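Local coordinates for pyridine nucleotide-disulfide oxidoreductase-like protein (Myceliophthora thermophila, PDB 5MQ6), which catalyses Baeyer-Villiger oxidation with FAD and NADPH, inserting one oxygen atom beside the carbonyl of bulky, often polycyclic ketones to give esters or lactones, at residues A177-T185 with L197-P205; G355-V365 with T422-S430. All blocks are in the same frame, centred on the assembly; numbering follows the deposited sequence.

Interaction 1: residues A177-T185 with L197-P205; sequences ALFRSNVKT and LEVTEGRGP. With FAD (flavin-adenine dinucleotide), chain B.
R180 and E201 approach each other at an oblique slant; their guanidinium and carboxylate planes are 72° apart, and the salt bridge, R180 NH2 to E201 OE2 at 3.4 Å, is weak. A bend at chi3 turns the R180 head over the backbone just beyond the end of strand 194-201, where the carbonyl oxygen of G202 lies above the centre of the guanidinium face and accepts no hydrogen bond from NE. The same carboxylate oxygen is held more firmly from its own segment: R203 NH1 lies 2.8 Å from E201 OE2, which is in the R203 guanidinium plane, although the nitrogen meets the carboxylate from above its plane. A water joins R180 NE, E201 OE2 and the F179 carbonyl. The R180 and R203 side chains cross at about a right angle, and R180 NH2 lies over one face of the R203 guanidinium, 3.3 Å from R203 NH1; the carboxylate of E201, bonded to both, probably offsets this, and N68 and H64 are hydrogen-bonded to R180.

Beyond this network the segments form a beta hairpin, 154° between strand directions, with a beta bulge between V183 and T185. On one face V183 CG2 meets V199 CG2 at 4.1 Å; on the other, T185 and E198 lie side by side, pointing the same way. K184, bent at chi2 and chi3, brings NZ 3.2 Å from T200 OG1, and E211 holds both side chains from the neighbouring strand. V183 also presents its backbone edge to the FAD adenine: its N donates to N1A at 3.0 Å, and N6A donates to its O at a nearly straight 172°. This pair of opposed bonds is consistent with recognition of the adenine through main-chain atoms, while the R180-E201-R203 network lies at the hairpin's open end.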
# COMPACT_ATOMS: atom_id res chain seq x y z
N ALA A 177 -1.36 13.70 -18.78
CA ALA A 177 -1.98 13.51 -17.50
C ALA A 177 -3.11 14.47 -17.21
O ALA A 177 -3.07 15.63 -17.47
CB ALA A 177 -0.93 13.62 -16.43
N LEU A 178 -4.14 13.93 -16.60
CA LEU A 178 -5.24 14.65 -16.14
C LEU A 178 -5.30 14.50 -14.60
O LEU A 178 -5.59 13.43 -14.07
CB LEU A 178 -6.49 14.15 -16.82
CG LEU A 178 -7.80 14.66 -16.26
CD1 LEU A 178 -7.90 16.22 -16.45
CD2 LEU A 178 -8.92 13.89 -16.89
N PHE A 179 -5.07 15.60 -13.90
CA PHE A 179 -5.00 15.56 -12.42
C PHE A 179 -6.29 16.12 -11.81
O PHE A 179 -7.22 16.55 -12.55
CB PHE A 179 -3.75 16.33 -11.93
CG PHE A 179 -2.49 15.71 -12.32
CD1 PHE A 179 -2.17 14.44 -11.85
CD2 PHE A 179 -1.63 16.34 -13.19
CE1 PHE A 179 -0.98 13.82 -12.24
CE2 PHE A 179 -0.47 15.74 -13.53
CZ PHE A 179 -0.14 14.45 -13.07
N ARG A 180 -6.35 16.09 -10.49
CA ARG A 180 -7.52 16.53 -9.75
C ARG A 180 -8.78 15.80 -10.14
O ARG A 180 -9.90 16.30 -9.92
CB ARG A 180 -7.76 18.05 -9.91
CG ARG A 180 -6.53 18.88 -9.57
CD ARG A 180 -6.77 20.37 -9.81
NE ARG A 180 -6.99 20.67 -11.22
CZ ARG A 180 -7.30 21.86 -11.72
NH1 ARG A 180 -7.35 22.90 -10.93
NH2 ARG A 180 -7.51 22.04 -13.00
N SER A 181 -8.65 14.62 -10.74
CA SER A 181 -9.80 13.97 -11.30
C SER A 181 -10.15 12.65 -10.63
O SER A 181 -9.35 11.71 -10.60
CB SER A 181 -9.55 13.80 -12.79
OG SER A 181 -9.46 15.03 -13.40
N ASN A 182 -11.40 12.52 -10.22
CA ASN A 182 -11.91 11.31 -9.66
C ASN A 182 -12.64 10.52 -10.71
O ASN A 182 -13.63 10.97 -11.29
CB ASN A 182 -12.85 11.62 -8.50
CG ASN A 182 -13.40 10.36 -7.83
OD1 ASN A 182 -12.72 9.31 -7.68
ND2 ASN A 182 -14.65 10.44 -7.39
N VAL A 183 -12.20 9.29 -10.89
CA VAL A 183 -12.90 8.33 -11.77
C VAL A 183 -13.96 7.68 -10.94
O VAL A 183 -13.67 7.20 -9.85
CB VAL A 183 -11.94 7.25 -12.35
CG1 VAL A 183 -12.70 6.36 -13.30
CG2 VAL A 183 -10.75 7.91 -13.05
N LYS A 184 -15.18 7.60 -11.47
CA LYS A 184 -16.33 6.96 -10.73
C LYS A 184 -16.81 5.66 -11.33
O LYS A 184 -17.21 4.76 -10.61
CB LYS A 184 -17.54 7.94 -10.69
CG LYS A 184 -17.27 9.15 -9.84
CD LYS A 184 -17.57 10.48 -10.49
CE LYS A 184 -19.02 10.92 -10.38
NZ LYS A 184 -19.52 11.82 -11.55
N THR A 185 -16.76 5.55 -12.66
CA THR A 185 -17.35 4.47 -13.41
C THR A 185 -16.47 4.17 -14.58
O THR A 185 -15.96 5.08 -15.23
CB THR A 185 -18.71 4.92 -13.91
OG1 THR A 185 -19.50 5.14 -12.76
CG2 THR A 185 -19.40 3.89 -14.56
N LEU A 197 -14.94 6.08 -19.33
CA LEU A 197 -14.77 6.47 -17.96
C LEU A 197 -15.57 7.73 -17.66
O LEU A 197 -15.49 8.67 -18.44
CB LEU A 197 -13.31 6.74 -17.71
CG LEU A 197 -12.35 5.54 -17.55
CD1 LEU A 197 -12.14 4.82 -18.86
CD2 LEU A 197 -11.04 6.00 -16.93
N GLU A 198 -16.29 7.72 -16.54
CA GLU A 198 -16.90 8.91 -15.99
C GLU A 198 -16.01 9.47 -14.94
O GLU A 198 -15.78 8.80 -13.93
CB GLU A 198 -18.18 8.62 -15.27
CG GLU A 198 -19.26 8.18 -16.16
CD GLU A 198 -20.50 7.74 -15.39
OE1 GLU A 198 -20.58 7.87 -14.09
OE2 GLU A 198 -21.40 7.25 -16.13
N VAL A 199 -15.64 10.73 -15.13
CA VAL A 199 -14.60 11.40 -14.40
C VAL A 199 -15.11 12.79 -13.98
O VAL A 199 -15.76 13.52 -14.78
CB VAL A 199 -13.39 11.56 -15.31
CG1 VAL A 199 -12.40 12.38 -14.62
CG2 VAL A 199 -12.78 10.21 -15.75
N THR A 200 -14.79 13.20 -12.77
CA THR A 200 -15.04 14.57 -12.28
C THR A 200 -13.75 15.26 -11.97
O THR A 200 -12.99 14.78 -11.11
CB THR A 200 -15.85 14.54 -10.97
OG1 THR A 200 -17.03 13.84 -11.21
CG2 THR A 200 -16.30 15.94 -10.56
N GLU A 201 -13.45 16.33 -12.70
CA GLU A 201 -12.23 17.10 -12.51
C GLU A 201 -12.51 18.35 -11.66
O GLU A 201 -13.22 19.26 -12.12
CB GLU A 201 -11.66 17.51 -13.85
CG GLU A 201 -10.42 18.34 -13.83
CD GLU A 201 -10.14 19.24 -15.03
OE1 GLU A 201 -11.01 19.36 -15.88
OE2 GLU A 201 -8.99 19.83 -15.09
N GLY A 202 -11.90 18.37 -10.46
CA GLY A 202 -11.77 19.56 -9.63
C GLY A 202 -11.10 20.70 -10.31
O GLY A 202 -10.12 20.50 -11.02
N ARG A 203 -11.64 21.90 -10.15
CA ARG A 203 -11.00 23.10 -10.73
C ARG A 203 -10.63 24.17 -9.72
O ARG A 203 -10.22 25.27 -10.09
CB ARG A 203 -11.90 23.70 -11.79
CG ARG A 203 -12.40 22.68 -12.83
CD ARG A 203 -11.31 22.38 -13.81
NE ARG A 203 -10.87 23.56 -14.55
CZ ARG A 203 -9.91 23.60 -15.46
NH1 ARG A 203 -9.21 22.56 -15.83
NH2 ARG A 203 -9.64 24.75 -16.05
N GLY A 204 -10.73 23.86 -8.45
CA GLY A 204 -10.20 24.79 -7.44
C GLY A 204 -11.34 25.45 -6.69
O GLY A 204 -12.52 25.26 -7.02
N PRO A 205 -11.00 26.22 -5.65
CA PRO A 205 -12.05 26.70 -4.76
C PRO A 205 -12.98 27.71 -5.48
O PRO A 205 -12.50 28.49 -6.33
CB PRO A 205 -11.26 27.32 -3.59
CG PRO A 205 -9.80 26.98 -3.82
CD PRO A 205 -9.66 26.74 -5.29
PA FAD B . -0.39 5.05 -5.34
O1A FAD B . -1.37 4.91 -4.23
O2A FAD B . 1.01 5.58 -5.10
O5B FAD B . -1.05 5.97 -6.47
C5B FAD B . -2.35 5.73 -6.90
C4B FAD B . -3.02 7.05 -7.18
O4B FAD B . -4.28 6.75 -7.82
C3B FAD B . -3.35 7.92 -5.96
O3B FAD B . -3.00 9.25 -6.22
C2B FAD B . -4.84 7.79 -5.82
O2B FAD B . -5.43 8.92 -5.23
C1B FAD B . -5.26 7.58 -7.26
N9A FAD B . -6.57 6.99 -7.38
C8A FAD B . -7.00 5.84 -6.79
N7A FAD B . -8.27 5.66 -7.12
C5A FAD B . -8.70 6.67 -7.91
C6A FAD B . -9.96 6.99 -8.60
N6A FAD B . -11.07 6.29 -8.53
N1A FAD B . -9.89 8.07 -9.34
C2A FAD B . -8.79 8.85 -9.44
N3A FAD B . -7.62 8.66 -8.86
C4A FAD B . -7.56 7.56 -8.05
N1 FAD B . 5.57 0.68 0.03
C2 FAD B . 6.83 0.14 -0.07
O2 FAD B . 7.03 -0.86 -0.75
N3 FAD B . 7.86 0.70 0.57
C4 FAD B . 7.67 1.80 1.32
O4 FAD B . 8.65 2.27 1.88
C4X FAD B . 6.36 2.45 1.50
N5 FAD B . 6.12 3.56 2.28
C5X FAD B . 4.85 4.04 2.34
C6 FAD B . 4.55 5.22 3.18
C7 FAD B . 3.14 5.66 3.18
C7M FAD B . 2.72 6.86 4.00
C8 FAD B . 2.07 4.96 2.41
C8M FAD B . 0.61 5.42 2.40
C9 FAD B . 2.39 3.86 1.65
C9A FAD B . 3.73 3.37 1.59
N10 FAD B . 3.99 2.23 0.82
C10 FAD B . 5.30 1.77 0.74
C1' FAD B . 2.95 1.57 -0.01
C2' FAD B . 2.80 2.46 -1.31
O2' FAD B . 1.42 2.78 -1.50
C3' FAD B . 3.41 1.83 -2.61
O3' FAD B . 4.81 1.59 -2.40
C4' FAD B . 3.39 2.68 -3.90
O4' FAD B . 3.72 4.13 -3.71
C5' FAD B . 2.04 2.51 -4.61
O5' FAD B . 2.22 2.99 -5.98
P FAD B . 0.84 2.95 -6.84
O1P FAD B . 1.11 3.92 -8.05
O2P FAD B . 0.49 1.46 -7.01
O3P FAD B . -0.33 3.52 -5.84
O HOH W 1 -6.84 19.13 -13.74

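Interaction 2: residues G355-V365 with T422-S430; sequences GWTEMPAFSAV and TWCKRPTFS. With NDP (NADPH dihydro-nicotinamide-adenine-dinucleotide phosphate), chain C.
With CG anti to the carbonyl carbon in both W356 and F429, the two rings are brought together, F429 CZ lying over one face of the indole. F362 instead has CG anti to its backbone N (chi1 -154°), which delivers CE1 to 3.5 Å from P427 CD. The result is a buried aromatic-proline cluster between two 3-10 turns with the start of helix 363-366 and the irregular chain leading into strand 428-429; no hydrogen bond links the two segments, and the contacts across it are largely apolar. The planes of the W356 five-membered ring and F429 stand at 42°, with centroids 4.3 Å apart, so the pair is neither stacked nor T-shaped. P427 fills the middle: its CG meets M359 SD at 3.6 Å and also touches W356 CZ3, while M359 CE reaches its CB.

Further along, the indole of W423 has A361 CB at its edge, in the ring plane, and meets V365 CG1 with CD1 at 3.7 Å. Its NE1 is bonded to the S592 carbonyl, just as W356 NE1 is bonded to that of D133.

The second segment also serves the cofactors. K425 directs its amine to the 2'-phosphate of NADPH, the group that distinguishes it from NADH. R426, an extended chain salt-bridged through NE to D133, touches FAD and the nicotinamide-side ribose of NADPH. Its guanidinium plane is turned 67° from the W356 ring, whose CH2 lies 3.7 Å from R426 CZ, over the centre of the guanidinium face.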
# COMPACT_ATOMS: atom_id res chain seq x y z
N GLY A 355 17.29 -4.14 8.56
CA GLY A 355 16.38 -4.80 9.45
C GLY A 355 15.35 -5.71 8.83
O GLY A 355 14.86 -6.56 9.52
N TRP A 356 15.01 -5.47 7.54
CA TRP A 356 14.11 -6.36 6.84
C TRP A 356 14.69 -7.77 6.63
O TRP A 356 13.95 -8.69 6.43
CB TRP A 356 13.83 -5.80 5.44
CG TRP A 356 12.87 -4.61 5.41
CD1 TRP A 356 13.21 -3.28 5.23
CD2 TRP A 356 11.44 -4.66 5.44
NE1 TRP A 356 12.04 -2.51 5.15
CE2 TRP A 356 10.96 -3.34 5.29
CE3 TRP A 356 10.52 -5.69 5.59
CZ2 TRP A 356 9.60 -3.02 5.32
CZ3 TRP A 356 9.20 -5.39 5.61
CH2 TRP A 356 8.73 -4.05 5.47
N THR A 357 16.01 -7.91 6.67
CA THR A 357 16.68 -9.19 6.42
C THR A 357 16.78 -10.06 7.68
O THR A 357 17.41 -11.12 7.65
CB THR A 357 18.07 -8.97 5.76
OG1 THR A 357 18.97 -8.31 6.69
CG2 THR A 357 17.95 -8.10 4.58
N GLU A 358 16.15 -9.62 8.78
CA GLU A 358 16.21 -10.27 10.08
C GLU A 358 14.88 -10.82 10.57
O GLU A 358 14.69 -11.04 11.78
CB GLU A 358 16.74 -9.31 11.16
CG GLU A 358 18.18 -8.95 10.99
CD GLU A 358 18.70 -7.96 12.03
OE1 GLU A 358 19.62 -8.30 12.77
OE2 GLU A 358 18.24 -6.85 12.13
N MET A 359 13.95 -10.99 9.64
CA MET A 359 12.57 -11.36 9.97
C MET A 359 12.03 -12.43 8.98
O MET A 359 11.07 -12.19 8.22
CB MET A 359 11.73 -10.09 10.01
CG MET A 359 11.96 -9.13 8.89
SD MET A 359 10.79 -7.73 9.07
CE MET A 359 11.38 -6.95 10.54
N PRO A 360 12.66 -13.62 8.98
CA PRO A 360 12.28 -14.69 8.07
C PRO A 360 10.86 -15.24 8.29
O PRO A 360 10.29 -15.79 7.38
CB PRO A 360 13.36 -15.77 8.35
CG PRO A 360 13.65 -15.57 9.84
CD PRO A 360 13.70 -14.05 9.94
N ALA A 361 10.27 -15.00 9.46
CA ALA A 361 8.85 -15.34 9.66
C ALA A 361 7.91 -14.39 8.99
O ALA A 361 6.68 -14.65 8.96
CB ALA A 361 8.47 -15.41 11.14
N PHE A 362 8.44 -13.27 8.44
CA PHE A 362 7.52 -12.49 7.53
C PHE A 362 6.93 -13.31 6.37
O PHE A 362 5.83 -13.00 5.84
CB PHE A 362 8.16 -11.20 7.03
CG PHE A 362 7.18 -10.12 6.66
CD1 PHE A 362 6.46 -9.44 7.65
CD2 PHE A 362 7.01 -9.73 5.31
CE1 PHE A 362 5.54 -8.43 7.30
CE2 PHE A 362 6.10 -8.76 4.96
CZ PHE A 362 5.38 -8.09 5.96
N SER A 363 7.61 -14.36 6.00
CA SER A 363 7.15 -15.30 4.98
C SER A 363 5.78 -15.92 5.32
O SER A 363 5.04 -16.41 4.43
CB SER A 363 8.21 -16.43 4.91
OG SER A 363 8.26 -17.10 6.18
N ALA A 364 5.40 -15.88 6.60
CA ALA A 364 4.07 -16.31 7.01
C ALA A 364 3.02 -15.64 6.18
O ALA A 364 2.00 -16.18 5.92
CB ALA A 364 3.82 -15.98 8.52
N VAL A 365 3.22 -14.38 5.85
CA VAL A 365 2.20 -13.65 5.12
C VAL A 365 2.53 -13.44 3.68
O VAL A 365 1.63 -13.06 2.97
CB VAL A 365 1.78 -12.31 5.71
CG1 VAL A 365 0.89 -12.56 6.94
CG2 VAL A 365 2.98 -11.41 5.99
N THR A 422 5.54 -11.16 14.12
CA THR A 422 6.05 -10.15 13.23
C THR A 422 5.15 -9.99 11.98
O THR A 422 4.92 -8.89 11.51
CB THR A 422 7.49 -10.50 12.75
OG1 THR A 422 8.38 -10.78 13.88
CG2 THR A 422 8.07 -9.35 11.96
N TRP A 423 4.68 -11.11 11.43
CA TRP A 423 3.83 -11.04 10.26
C TRP A 423 2.41 -10.37 10.39
O TRP A 423 1.80 -10.17 9.37
CB TRP A 423 3.73 -12.42 9.64
CG TRP A 423 2.91 -13.42 10.43
CD1 TRP A 423 1.55 -13.49 10.51
CD2 TRP A 423 3.41 -14.48 11.26
NE1 TRP A 423 1.18 -14.54 11.28
CE2 TRP A 423 2.29 -15.17 11.76
CE3 TRP A 423 4.70 -14.95 11.58
CZ2 TRP A 423 2.40 -16.29 12.59
CZ3 TRP A 423 4.82 -16.07 12.43
CH2 TRP A 423 3.66 -16.74 12.91
N CYS A 424 1.91 -10.06 11.59
CA CYS A 424 0.54 -9.56 11.77
C CYS A 424 0.34 -8.06 11.48
O CYS A 424 -0.79 -7.63 11.35
CB CYS A 424 0.05 -9.81 13.20
SG CYS A 424 -0.19 -11.54 13.61
N LYS A 425 1.42 -7.29 11.43
CA LYS A 425 1.40 -5.89 11.11
C LYS A 425 2.62 -5.58 10.31
O LYS A 425 3.62 -6.32 10.36
CB LYS A 425 1.53 -4.99 12.35
CG LYS A 425 0.52 -5.21 13.44
CD LYS A 425 -0.90 -4.76 13.10
CE LYS A 425 -1.71 -4.32 14.33
NZ LYS A 425 -2.91 -3.53 13.92
N ARG A 426 2.59 -4.43 9.67
CA ARG A 426 3.79 -4.00 8.94
C ARG A 426 4.93 -3.70 9.95
O ARG A 426 4.72 -3.05 10.98
CB ARG A 426 3.60 -2.85 7.93
CG ARG A 426 4.70 -2.97 6.84
CD ARG A 426 4.52 -2.03 5.71
NE ARG A 426 5.71 -1.69 4.93
CZ ARG A 426 6.02 -2.23 3.73
NH1 ARG A 426 5.33 -3.24 3.19
NH2 ARG A 426 7.06 -1.80 3.04
N PRO A 427 6.10 -4.27 9.74
CA PRO A 427 7.18 -3.88 10.66
C PRO A 427 7.58 -2.42 10.39
O PRO A 427 7.38 -1.92 9.27
CB PRO A 427 8.33 -4.84 10.29
CG PRO A 427 7.92 -5.53 9.03
CD PRO A 427 6.43 -5.46 8.95
N THR A 428 8.13 -1.77 11.41
CA THR A 428 8.48 -0.32 11.39
C THR A 428 9.86 -0.25 11.88
O THR A 428 10.33 -1.16 12.58
CB THR A 428 7.59 0.51 12.31
OG1 THR A 428 7.81 0.11 13.69
CG2 THR A 428 6.16 0.25 11.94
N PHE A 429 10.58 0.77 11.42
CA PHE A 429 12.01 0.85 11.68
C PHE A 429 12.29 2.27 12.09
O PHE A 429 11.85 3.19 11.41
CB PHE A 429 12.79 0.48 10.45
CG PHE A 429 12.42 -0.86 9.85
CD1 PHE A 429 11.32 -0.96 8.95
CD2 PHE A 429 13.16 -2.00 10.12
CE1 PHE A 429 10.93 -2.16 8.41
CE2 PHE A 429 12.75 -3.24 9.56
CZ PHE A 429 11.63 -3.29 8.70
N SER A 430 12.97 2.47 13.23
CA SER A 430 13.29 3.78 13.70
C SER A 430 14.39 3.71 14.77
O SER A 430 14.33 2.85 15.72
CB SER A 430 12.07 4.44 14.32
OG SER A 430 12.46 5.76 14.73
PA NDP C . -1.92 2.31 10.16
O1A NDP C . -3.34 1.84 9.69
O2A NDP C . -0.69 1.44 10.05
O5B NDP C . -2.10 2.89 11.65
C5B NDP C . -3.28 3.52 12.10
C4B NDP C . -3.08 3.61 13.60
O4B NDP C . -4.24 4.22 14.22
C3B NDP C . -2.87 2.23 14.23
O3B NDP C . -1.73 2.28 15.10
C2B NDP C . -4.20 2.02 14.91
O2B NDP C . -4.17 1.08 16.02
C1B NDP C . -4.58 3.43 15.32
N9A NDP C . -6.01 3.52 15.63
C8A NDP C . -7.08 3.13 14.86
N7A NDP C . -8.24 3.33 15.51
C5A NDP C . -7.86 3.85 16.71
C6A NDP C . -8.59 4.26 17.90
N6A NDP C . -9.91 4.16 17.89
N1A NDP C . -7.87 4.74 18.94
C2A NDP C . -6.51 4.83 18.95
N3A NDP C . -5.75 4.46 17.91
C4A NDP C . -6.40 3.97 16.80
O3 NDP C . -1.51 3.64 9.38
PN NDP C . -0.05 4.33 9.09
O1N NDP C . -0.39 5.65 8.32
O2N NDP C . 0.76 4.48 10.35
O5D NDP C . 0.72 3.29 8.11
C5D NDP C . 0.01 2.83 6.91
C4D NDP C . 0.96 2.16 5.94
O4D NDP C . 1.85 3.13 5.34
C3D NDP C . 1.95 1.27 6.70
O3D NDP C . 1.40 0.06 7.34
C2D NDP C . 3.12 1.16 5.69
O2D NDP C . 2.80 0.22 4.62
C1D NDP C . 3.24 2.62 5.26
P2B NDP C . -4.47 -0.49 15.74
O1X NDP C . -5.71 -0.49 14.84
O2X NDP C . -4.83 -1.14 17.05
O3X NDP C . -3.16 -1.09 15.20

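From the N terminus, the chain first reaches interaction 1, where strand 181-189 turns back on strand 194-201 across a short connection, closing a local hairpin at the adenine end of FAD. It then runs through the parallel sheet containing strands 271-275 and 294-299 before interaction 2 opens. There, a largely helical excursion that includes helix 378-406 is closed as 422-430 returns to 355-365 beside NADPH. The two contacts are in series, neither nested nor crossed, and lie on opposite sides of the chain's centre, their nearest atoms about 23 Å apart. Bound FAD spans the region between them, its adenine at interaction 1 and another part touching R426 of interaction 2.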